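Local atomic coordinates of cytochrome c' (Thermochromatium tepidum, PDB entry 3VRC), a protein that carries a covalently attached heme c and probably serves in electron transfer in a photosynthetic purple bacterium. Residues B[8-13]-B[67-72]; B[38-43]-B[100-105]; B[75-80]-B[126-131]. All coordinates share one frame; numbering follows the deposited sequence. Where two conformers were deposited one is given.

Contact 1 of 3, residues B[8-13]-B[67-72]. With HEC (heme c), chain L.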
# COMPACT_ATOMS: atom_id res chain seq x y z
N GLN B 8 -14.18 4.64 -0.87
CA GLN B 8 -13.89 3.30 -0.36
C GLN B 8 -13.48 2.39 -1.51
O GLN B 8 -12.52 1.62 -1.40
CB GLN B 8 -15.12 2.72 0.34
CG GLN B 8 -15.36 3.35 1.69
CD GLN B 8 -16.66 2.82 2.26
OE1 GLN B 8 -16.79 1.64 2.49
NE2 GLN B 8 -17.67 3.70 2.37
N ILE B 9 -14.18 2.47 -2.64
CA ILE B 9 -13.84 1.65 -3.81
C ILE B 9 -12.44 2.02 -4.28
O ILE B 9 -11.59 1.15 -4.52
CB ILE B 9 -14.86 1.82 -4.94
CG1 ILE B 9 -16.23 1.25 -4.52
CG2 ILE B 9 -14.39 1.17 -6.19
CD1 ILE B 9 -17.37 1.70 -5.45
N GLU B 10 -12.17 3.31 -4.44
CA GLU B 10 -10.85 3.69 -4.93
C GLU B 10 -9.75 3.28 -3.96
O GLU B 10 -8.67 2.87 -4.39
CB GLU B 10 -10.79 5.18 -5.17
CG GLU B 10 -11.60 5.58 -6.39
CD GLU B 10 -11.60 7.05 -6.54
OE1 GLU B 10 -11.91 7.75 -5.51
OE2 GLU B 10 -11.27 7.52 -7.67
N THR B 11 -10.01 3.39 -2.68
CA THR B 11 -8.98 3.08 -1.68
C THR B 11 -8.69 1.57 -1.66
O THR B 11 -7.52 1.17 -1.55
CB THR B 11 -9.35 3.62 -0.34
OG1 THR B 11 -9.55 5.05 -0.43
CG2 THR B 11 -8.25 3.38 0.71
N ARG B 12 -9.74 0.74 -1.71
CA ARG B 12 -9.46 -0.69 -1.69
C ARG B 12 -8.74 -1.08 -2.96
O ARG B 12 -7.79 -1.88 -2.93
CB ARG B 12 -10.74 -1.51 -1.42
CG ARG B 12 -11.77 -1.56 -2.56
CD ARG B 12 -13.16 -1.86 -2.00
NE ARG B 12 -14.12 -2.13 -3.05
CZ ARG B 12 -15.45 -2.11 -2.86
NH1 ARG B 12 -15.96 -1.78 -1.67
NH2 ARG B 12 -16.23 -2.51 -3.87
N GLN B 13 -9.14 -0.53 -4.11
CA GLN B 13 -8.45 -0.80 -5.35
C GLN B 13 -6.97 -0.42 -5.26
O GLN B 13 -6.11 -1.13 -5.78
CB GLN B 13 -9.11 -0.06 -6.53
CG GLN B 13 -10.47 -0.70 -6.86
CD GLN B 13 -11.24 0.11 -7.89
OE1 GLN B 13 -10.96 1.30 -8.14
NE2 GLN B 13 -12.26 -0.50 -8.45
N GLY B 67 -20.49 6.43 -10.96
CA GLY B 67 -20.07 7.14 -12.18
C GLY B 67 -18.95 6.43 -12.93
O GLY B 67 -19.07 5.25 -13.27
N ALA B 68 -17.85 7.16 -13.18
CA ALA B 68 -16.65 6.63 -13.86
C ALA B 68 -15.84 5.64 -12.99
O ALA B 68 -14.92 4.95 -13.49
CB ALA B 68 -15.76 7.77 -14.34
N VAL B 69 -16.14 5.61 -11.69
CA VAL B 69 -15.51 4.66 -10.75
C VAL B 69 -16.24 3.30 -10.74
O VAL B 69 -17.33 3.13 -10.22
CB VAL B 69 -15.40 5.23 -9.31
CG1 VAL B 69 -14.80 4.21 -8.35
CG2 VAL B 69 -14.60 6.55 -9.34
N LYS B 70 -15.61 2.35 -11.40
CA LYS B 70 -16.19 1.01 -11.59
C LYS B 70 -15.55 0.05 -10.59
O LYS B 70 -14.36 0.13 -10.31
CB LYS B 70 -15.91 0.51 -12.98
CG LYS B 70 -16.55 1.40 -14.00
CD LYS B 70 -16.83 0.71 -15.33
CE LYS B 70 -17.44 1.67 -16.34
NZ LYS B 70 -18.72 2.33 -15.92
N THR B 71 -16.34 -0.84 -10.01
CA THR B 71 -15.87 -1.87 -9.13
C THR B 71 -15.90 -3.23 -9.79
O THR B 71 -16.78 -3.50 -10.61
CB THR B 71 -16.67 -1.85 -7.78
OG1 THR B 71 -16.09 -2.85 -6.95
CG2 THR B 71 -18.18 -2.17 -7.92
N ARG B 72 -14.93 -4.07 -9.45
CA ARG B 72 -14.94 -5.47 -9.82
C ARG B 72 -15.43 -6.37 -8.69
O ARG B 72 -15.35 -7.62 -8.85
CB ARG B 72 -13.52 -5.88 -10.24
CG ARG B 72 -13.11 -5.24 -11.57
CD ARG B 72 -11.64 -5.45 -11.96
NE ARG B 72 -11.34 -6.87 -12.15
CZ ARG B 72 -10.11 -7.36 -12.30
NH1 ARG B 72 -9.03 -6.56 -12.32
NH2 ARG B 72 -9.97 -8.67 -12.44
FE HEC L . -7.63 -8.71 -4.75
CHA HEC L . -9.18 -6.49 -6.91
CHB HEC L . -4.62 -8.16 -6.31
CHC HEC L . -6.03 -10.44 -2.29
CHD HEC L . -10.63 -9.23 -3.21
NA HEC L . -7.02 -7.59 -6.38
C1A HEC L . -7.78 -6.74 -7.12
C2A HEC L . -7.04 -6.23 -8.22
C3A HEC L . -5.71 -6.72 -8.08
C4A HEC L . -5.76 -7.51 -6.87
CMA HEC L . -4.51 -6.43 -8.89
CAA HEC L . -7.58 -5.42 -9.34
CBA HEC L . -6.96 -4.12 -9.55
CGA HEC L . -7.18 -3.34 -8.30
O1A HEC L . -6.18 -2.63 -7.92
O2A HEC L . -8.26 -3.28 -7.70
NB HEC L . -5.68 -9.16 -4.35
C1B HEC L . -4.61 -8.89 -5.09
C2B HEC L . -3.41 -9.52 -4.60
C3B HEC L . -3.83 -10.13 -3.42
C4B HEC L . -5.25 -9.89 -3.29
CMB HEC L . -2.06 -9.47 -5.18
CAB HEC L . -3.06 -11.00 -2.44
CBB HEC L . -1.69 -10.57 -2.09
NC HEC L . -8.23 -9.66 -3.05
C1C HEC L . -7.44 -10.35 -2.16
C2C HEC L . -8.22 -11.02 -1.13
C3C HEC L . -9.54 -10.63 -1.41
C4C HEC L . -9.50 -9.82 -2.61
CMC HEC L . -7.63 -11.90 -0.09
CAC HEC L . -10.82 -11.02 -0.71
CBC HEC L . -10.67 -11.51 0.70
ND HEC L . -9.52 -8.06 -5.03
C1D HEC L . -10.62 -8.35 -4.30
C2D HEC L . -11.79 -7.66 -4.75
C3D HEC L . -11.39 -6.82 -5.75
C4D HEC L . -9.94 -7.07 -5.88
CMD HEC L . -13.19 -7.84 -4.20
CAD HEC L . -12.16 -5.79 -6.52
CBD HEC L . -12.08 -4.42 -5.80
CGD HEC L . -12.96 -3.37 -6.46
O1D HEC L . -12.86 -3.25 -7.71
O2D HEC L . -13.74 -2.73 -5.74

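Contact 2 of 3, residues B[38-43]-B[100-105]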
# COMPACT_ATOMS: atom_id res chain seq x y z
N GLN B 38 15.34 -6.44 -1.28
CA GLN B 38 14.19 -6.04 -2.03
C GLN B 38 12.97 -6.90 -1.64
O GLN B 38 11.83 -6.39 -1.56
CB GLN B 38 14.43 -6.13 -3.52
CG GLN B 38 13.25 -5.56 -4.29
CD GLN B 38 13.46 -5.55 -5.77
OE1 GLN B 38 13.85 -6.56 -6.33
NE2 GLN B 38 13.28 -4.40 -6.40
N VAL B 39 13.19 -8.20 -1.47
CA VAL B 39 12.10 -9.09 -1.08
C VAL B 39 11.55 -8.75 0.28
O VAL B 39 10.34 -8.78 0.47
CB VAL B 39 12.56 -10.56 -1.23
CG1 VAL B 39 11.51 -11.49 -0.68
CG2 VAL B 39 12.85 -10.85 -2.69
N ARG B 40 12.41 -8.42 1.23
CA ARG B 40 11.96 -7.93 2.55
C ARG B 40 11.03 -6.76 2.39
O ARG B 40 9.94 -6.71 2.96
CB ARG B 40 13.17 -7.48 3.40
CG ARG B 40 13.92 -8.62 4.06
CD ARG B 40 15.10 -8.06 4.90
NE ARG B 40 15.85 -9.15 5.52
CZ ARG B 40 16.93 -9.76 5.01
NH1 ARG B 40 17.51 -9.32 3.89
NH2 ARG B 40 17.47 -10.76 5.68
N ALA B 41 11.45 -5.75 1.63
CA ALA B 41 10.64 -4.53 1.50
C ALA B 41 9.28 -4.87 0.86
O ALA B 41 8.24 -4.36 1.27
CB ALA B 41 11.41 -3.51 0.67
N ALA B 42 9.30 -5.68 -0.19
CA ALA B 42 8.07 -6.06 -0.89
C ALA B 42 7.15 -6.87 0.00
O ALA B 42 5.93 -6.63 0.04
CB ALA B 42 8.42 -6.82 -2.13
N ALA B 43 7.70 -7.86 0.70
CA ALA B 43 6.91 -8.68 1.61
C ALA B 43 6.31 -7.84 2.73
O ALA B 43 5.18 -8.07 3.16
CB ALA B 43 7.76 -9.78 2.20
N ALA B 100 7.80 -12.68 7.54
CA ALA B 100 8.74 -13.37 8.43
C ALA B 100 9.73 -14.22 7.63
O ALA B 100 10.95 -14.18 7.92
CB ALA B 100 7.96 -14.23 9.42
N ALA B 101 9.30 -14.92 6.58
CA ALA B 101 10.21 -15.69 5.74
C ALA B 101 11.20 -14.77 5.07
O ALA B 101 12.41 -15.06 5.01
CB ALA B 101 9.45 -16.51 4.73
N ALA B 102 10.74 -13.63 4.56
CA ALA B 102 11.64 -12.72 3.87
C ALA B 102 12.67 -12.15 4.83
O ALA B 102 13.84 -11.94 4.43
CB ALA B 102 10.85 -11.58 3.25
N ALA B 103 12.33 -11.93 6.08
CA ALA B 103 13.26 -11.42 7.08
C ALA B 103 14.45 -12.37 7.24
O ALA B 103 15.55 -11.95 7.62
CB ALA B 103 12.55 -11.20 8.40
N THR B 104 14.26 -13.67 7.00
CA THR B 104 15.36 -14.65 7.19
C THR B 104 16.35 -14.54 6.02
O THR B 104 17.46 -15.08 6.14
CB THR B 104 14.83 -16.10 7.19
OG1 THR B 104 14.44 -16.57 5.91
CG2 THR B 104 13.75 -16.39 8.19
N GLY B 105 15.95 -13.93 4.92
CA GLY B 105 16.83 -13.79 3.78
C GLY B 105 17.02 -15.05 2.92
O GLY B 105 17.87 -15.04 2.04
O HOH W 1 19.77 -12.50 6.40

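Contact 3 of 3, residues B[75-80]-B[126-131]. With HEC (heme c), chain L.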
# COMPACT_ATOMS: atom_id res chain seq x y z
N PRO B 75 -21.56 -9.14 -6.81
CA PRO B 75 -22.65 -9.19 -5.82
C PRO B 75 -22.47 -10.31 -4.76
O PRO B 75 -22.84 -10.12 -3.60
CB PRO B 75 -23.91 -9.37 -6.66
CG PRO B 75 -23.48 -9.47 -8.08
CD PRO B 75 -22.02 -9.18 -8.21
N GLU B 76 -21.87 -11.42 -5.21
CA GLU B 76 -21.65 -12.53 -4.26
C GLU B 76 -20.86 -12.06 -3.05
O GLU B 76 -21.01 -12.61 -1.95
CB GLU B 76 -20.94 -13.69 -4.92
CG GLU B 76 -21.83 -14.51 -5.86
CD GLU B 76 -21.83 -14.07 -7.34
OE1 GLU B 76 -21.59 -12.87 -7.66
OE2 GLU B 76 -22.09 -14.98 -8.23
N LEU B 77 -19.94 -11.11 -3.21
CA LEU B 77 -19.09 -10.69 -2.10
C LEU B 77 -20.01 -10.12 -0.96
O LEU B 77 -19.89 -10.50 0.21
CB LEU B 77 -18.14 -9.58 -2.57
CG LEU B 77 -17.10 -9.12 -1.56
CD1 LEU B 77 -15.92 -8.54 -2.24
CD2 LEU B 77 -17.67 -8.10 -0.62
N PHE B 78 -20.96 -9.24 -1.34
CA PHE B 78 -21.79 -8.57 -0.37
C PHE B 78 -22.84 -9.51 0.23
O PHE B 78 -23.34 -9.23 1.32
CB PHE B 78 -22.43 -7.36 -1.01
CG PHE B 78 -21.37 -6.40 -1.52
CD1 PHE B 78 -20.81 -5.46 -0.65
CD2 PHE B 78 -20.89 -6.49 -2.84
CE1 PHE B 78 -19.78 -4.59 -1.05
CE2 PHE B 78 -19.86 -5.64 -3.26
CZ PHE B 78 -19.33 -4.66 -2.37
N GLN B 79 -23.08 -10.64 -0.41
CA GLN B 79 -23.98 -11.69 0.09
C GLN B 79 -23.28 -12.64 1.06
O GLN B 79 -23.95 -13.49 1.64
CB GLN B 79 -24.55 -12.51 -1.06
CG GLN B 79 -25.37 -11.77 -2.11
CD GLN B 79 -25.40 -12.57 -3.44
OE1 GLN B 79 -25.21 -13.80 -3.51
NE2 GLN B 79 -25.57 -11.86 -4.49
N ASN B 80 -21.96 -12.53 1.17
CA ASN B 80 -21.19 -13.50 1.94
C ASN B 80 -20.08 -12.78 2.71
O ASN B 80 -18.92 -13.23 2.71
CB ASN B 80 -20.55 -14.54 1.04
CG ASN B 80 -21.56 -15.42 0.37
OD1 ASN B 80 -22.07 -16.39 0.98
ND2 ASN B 80 -21.93 -15.05 -0.85
N GLN B 126 -11.43 -15.88 -7.00
CA GLN B 126 -12.24 -16.87 -7.72
C GLN B 126 -13.70 -16.71 -7.33
O GLN B 126 -14.58 -16.90 -8.17
CB GLN B 126 -11.73 -18.26 -7.43
CG GLN B 126 -10.52 -18.48 -8.32
CD GLN B 126 -10.02 -19.88 -8.29
OE1 GLN B 126 -9.92 -20.49 -7.22
NE2 GLN B 126 -9.67 -20.41 -9.48
N LYS B 127 -13.97 -16.45 -6.06
CA LYS B 127 -15.34 -16.32 -5.62
C LYS B 127 -15.92 -14.95 -5.86
O LYS B 127 -17.14 -14.84 -6.10
CB LYS B 127 -15.41 -16.63 -4.13
CG LYS B 127 -15.25 -18.10 -3.77
CD LYS B 127 -15.19 -18.26 -2.26
CE LYS B 127 -15.48 -19.67 -1.77
NZ LYS B 127 -15.22 -19.70 -0.28
N TYR B 128 -15.12 -13.88 -5.63
CA TYR B 128 -15.70 -12.59 -5.35
C TYR B 128 -15.25 -11.42 -6.23
O TYR B 128 -15.76 -10.32 -6.07
CB TYR B 128 -15.44 -12.24 -3.90
CG TYR B 128 -16.03 -13.22 -2.90
CD1 TYR B 128 -17.40 -13.55 -2.98
CD2 TYR B 128 -15.26 -13.85 -1.93
CE1 TYR B 128 -17.96 -14.47 -2.11
CE2 TYR B 128 -15.82 -14.73 -1.05
CZ TYR B 128 -17.20 -15.06 -1.14
OH TYR B 128 -17.77 -15.99 -0.29
N ARG B 129 -14.33 -11.65 -7.16
CA ARG B 129 -13.84 -10.58 -8.05
C ARG B 129 -14.16 -10.91 -9.47
O ARG B 129 -13.89 -12.02 -9.94
CB ARG B 129 -12.34 -10.40 -7.87
CG ARG B 129 -11.80 -9.23 -8.69
CD ARG B 129 -10.28 -9.14 -8.71
NE ARG B 129 -9.71 -10.24 -9.48
CZ ARG B 129 -8.41 -10.36 -9.71
NH1 ARG B 129 -7.54 -9.46 -9.18
NH2 ARG B 129 -7.95 -11.33 -10.47
N ALA B 130 -14.75 -9.95 -10.20
CA ALA B 130 -15.01 -10.13 -11.64
C ALA B 130 -13.70 -10.12 -12.42
O ALA B 130 -12.77 -9.39 -12.10
CB ALA B 130 -15.94 -9.02 -12.09
N ASP B 131 -13.66 -10.96 -13.46
CA ASP B 131 -12.53 -11.03 -14.38
C ASP B 131 -12.59 -9.83 -15.33
O ASP B 131 -13.67 -9.24 -15.54
CB ASP B 131 -12.59 -12.32 -15.19
CG ASP B 131 -12.54 -13.56 -14.32
OD1 ASP B 131 -11.64 -13.63 -13.44
OD2 ASP B 131 -13.36 -14.48 -14.54
OXT ASP B 131 -11.57 -9.43 -15.92
FE HEC L . -7.63 -8.71 -4.75
CHA HEC L . -9.18 -6.49 -6.91
CHB HEC L . -4.62 -8.16 -6.31
CHC HEC L . -6.03 -10.44 -2.29
CHD HEC L . -10.63 -9.23 -3.21
NA HEC L . -7.02 -7.59 -6.38
C1A HEC L . -7.78 -6.74 -7.12
C2A HEC L . -7.04 -6.23 -8.22
C3A HEC L . -5.71 -6.72 -8.08
C4A HEC L . -5.76 -7.51 -6.87
CMA HEC L . -4.51 -6.43 -8.89
CAA HEC L . -7.58 -5.42 -9.34
CBA HEC L . -6.96 -4.12 -9.55
CGA HEC L . -7.18 -3.34 -8.30
O1A HEC L . -6.18 -2.63 -7.92
O2A HEC L . -8.26 -3.28 -7.70
NB HEC L . -5.68 -9.16 -4.35
C1B HEC L . -4.61 -8.89 -5.09
C2B HEC L . -3.41 -9.52 -4.60
C3B HEC L . -3.83 -10.13 -3.42
C4B HEC L . -5.25 -9.89 -3.29
CMB HEC L . -2.06 -9.47 -5.18
CAB HEC L . -3.06 -11.00 -2.44
CBB HEC L . -1.69 -10.57 -2.09
NC HEC L . -8.23 -9.66 -3.05
C1C HEC L . -7.44 -10.35 -2.16
C2C HEC L . -8.22 -11.02 -1.13
C3C HEC L . -9.54 -10.63 -1.41
C4C HEC L . -9.50 -9.82 -2.61
CMC HEC L . -7.63 -11.90 -0.09
CAC HEC L . -10.82 -11.02 -0.71
CBC HEC L . -10.67 -11.51 0.70
ND HEC L . -9.52 -8.06 -5.03
C1D HEC L . -10.62 -8.35 -4.30
C2D HEC L . -11.79 -7.66 -4.75
C3D HEC L . -11.39 -6.82 -5.75
C4D HEC L . -9.94 -7.07 -5.88
CMD HEC L . -13.19 -7.84 -4.20
CAD HEC L . -12.16 -5.79 -6.52
CBD HEC L . -12.08 -4.42 -5.80
CGD HEC L . -12.96 -3.37 -6.46
O1D HEC L . -12.86 -3.25 -7.71
O2D HEC L . -13.74 -2.73 -5.74

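Contact 1 of 3, residues B[8-13]-B[67-72]
Ile9 and Glu10 of helix 5-31 face Thr71 and Val69 of an extended loop, with the CA atoms of Ile9 and Thr71 6.7 Å apart. Ile9 CG2 meets Val69 CG1 at 3.8 Å, the two side chains sliding past each other in opposite directions, while Glu10, in the conformer described, crosses Val69 at about a right angle, CG near CG1. One turn on, Gln13 uses its amide nitrogen twice: NE2 gives one hydrogen bond to Lys70 O (2.9 Å), which lies in the amide plane, and another, almost straight at 177°, to heme O1D. Arg72 N donates to that same O1D at 2.8 Å. The other oxygen of this propionate, O2D, receives Thr71 OG1 at 2.6 Å together with Arg12 NE at 2.8 Å and, less straight, Arg12 NH2. Ile9 CG1 covers the centre of one face of the Arg12 guanidinium. Leu57 O and Thr62 O take further N-H groups of Arg12. Five hydrogen bonds thus grip one propionate, drawn from helix and loop alike, so the carboxylate joins the two segments, and the nearby arginine charge would be expected to stabilise its ionised form.

Contact 2 of 3, residues B[38-43]-B[100-105]
The CA atoms of Ala102 and Arg40, 5.0 Å apart, are the nearest pair between residues 100-105 and 38-43. Ala102 CB points into the contact, 3.7 Å from Ala43 CB and 4.0 Å from Val39 CG1, and the small methyl group allows the backbones to come close. Its carbonyl oxygen touches Arg40 CG at 3.3 Å and, with Arg40 in one of its two conformers, lies over one face of the guanidinium, offset toward the rim. Ala103 turns its CB away, yet in that conformer its oxygen accepts a hydrogen bond from Arg40 NH2 (3.0 Å, 150°), the donor standing well above the carbonyl plane. At Thr104 a water weakly links the backbone O to Arg40 NH2, while N and OG1 both donate to Ala101 O near the end of the helix. Gly105, with positive phi, leaves the helix. The arginine chain, extended from CG to NE, thus reaches across to carbonyls at the C-terminal end of the neighbouring helix, whose dipole would be expected to suit a positive charge. Close alanine packing here joins two helices of the four-helix bundle characteristic of cytochromes c'.

Contact 3 of 3, residues B[75-80]-B[126-131]
Tyr128 overlaps the backbone of Leu77 obliquely, with CD1 3.4 Å from Leu77 CA, and continues past Glu76 to Asn80. Its CE1 lies 3.6 Å from Glu76 O, and at the far end OH touches Asn80 CB at 3.4 Å. Lys127 CB, from the tyrosine's own segment, covers the centre of one ring face. Leu77 crosses Tyr128 at about a right angle, CB against CB at 4.0 Å. Its CG is anti to the backbone N (chi1 -175°), and beyond it CD1 reaches the heme methyl CMD at 3.4 Å, placing the leucine between tyrosine and cofactor. Asn80 also crosses the tyrosine, its amide plane 35° from the ring. The amide is held by its own segment: ND2 donates to Glu76 O at 2.8 Å, on a lone pair and nearly straight at 167°. Tyr128 OH is hydrogen-bonded to Asp83, which also forms a salt bridge with Lys127. Arg129, a heme-binding residue just past the helix end, runs over the heme, its CD 3.4 Å from CHA; with Leu77 it makes this contact part of the heme pocket wall. The contact packs the weakly bonded helix 75-78 against the C-terminal end of helix 107-128, while Val84 and Leu87 of helix 81-103 pack against Tyr128, and Leu77 also meets Val84.

How the contacts relate
From the N terminus, helix 5-31 supplies the first half of contact 1, which closes when the long loop after helix 36-50 returns to it. Contact 2 opens on helix 36-50, inside that span, and closes at the end of helix 81-103, so it crosses contact 1. It also crosses contact 3, which starts at helix 75-78 and closes at the C terminus. Contacts 1 and 3 follow in series and share the heme; they adjoin where Arg72 meets Ala130 through their backbones. Contact 2 lies across the chain's centre, about 30 Å from contact 1 and 31 Å from contact 3, between centres, joining two helices at the far end of the bundle.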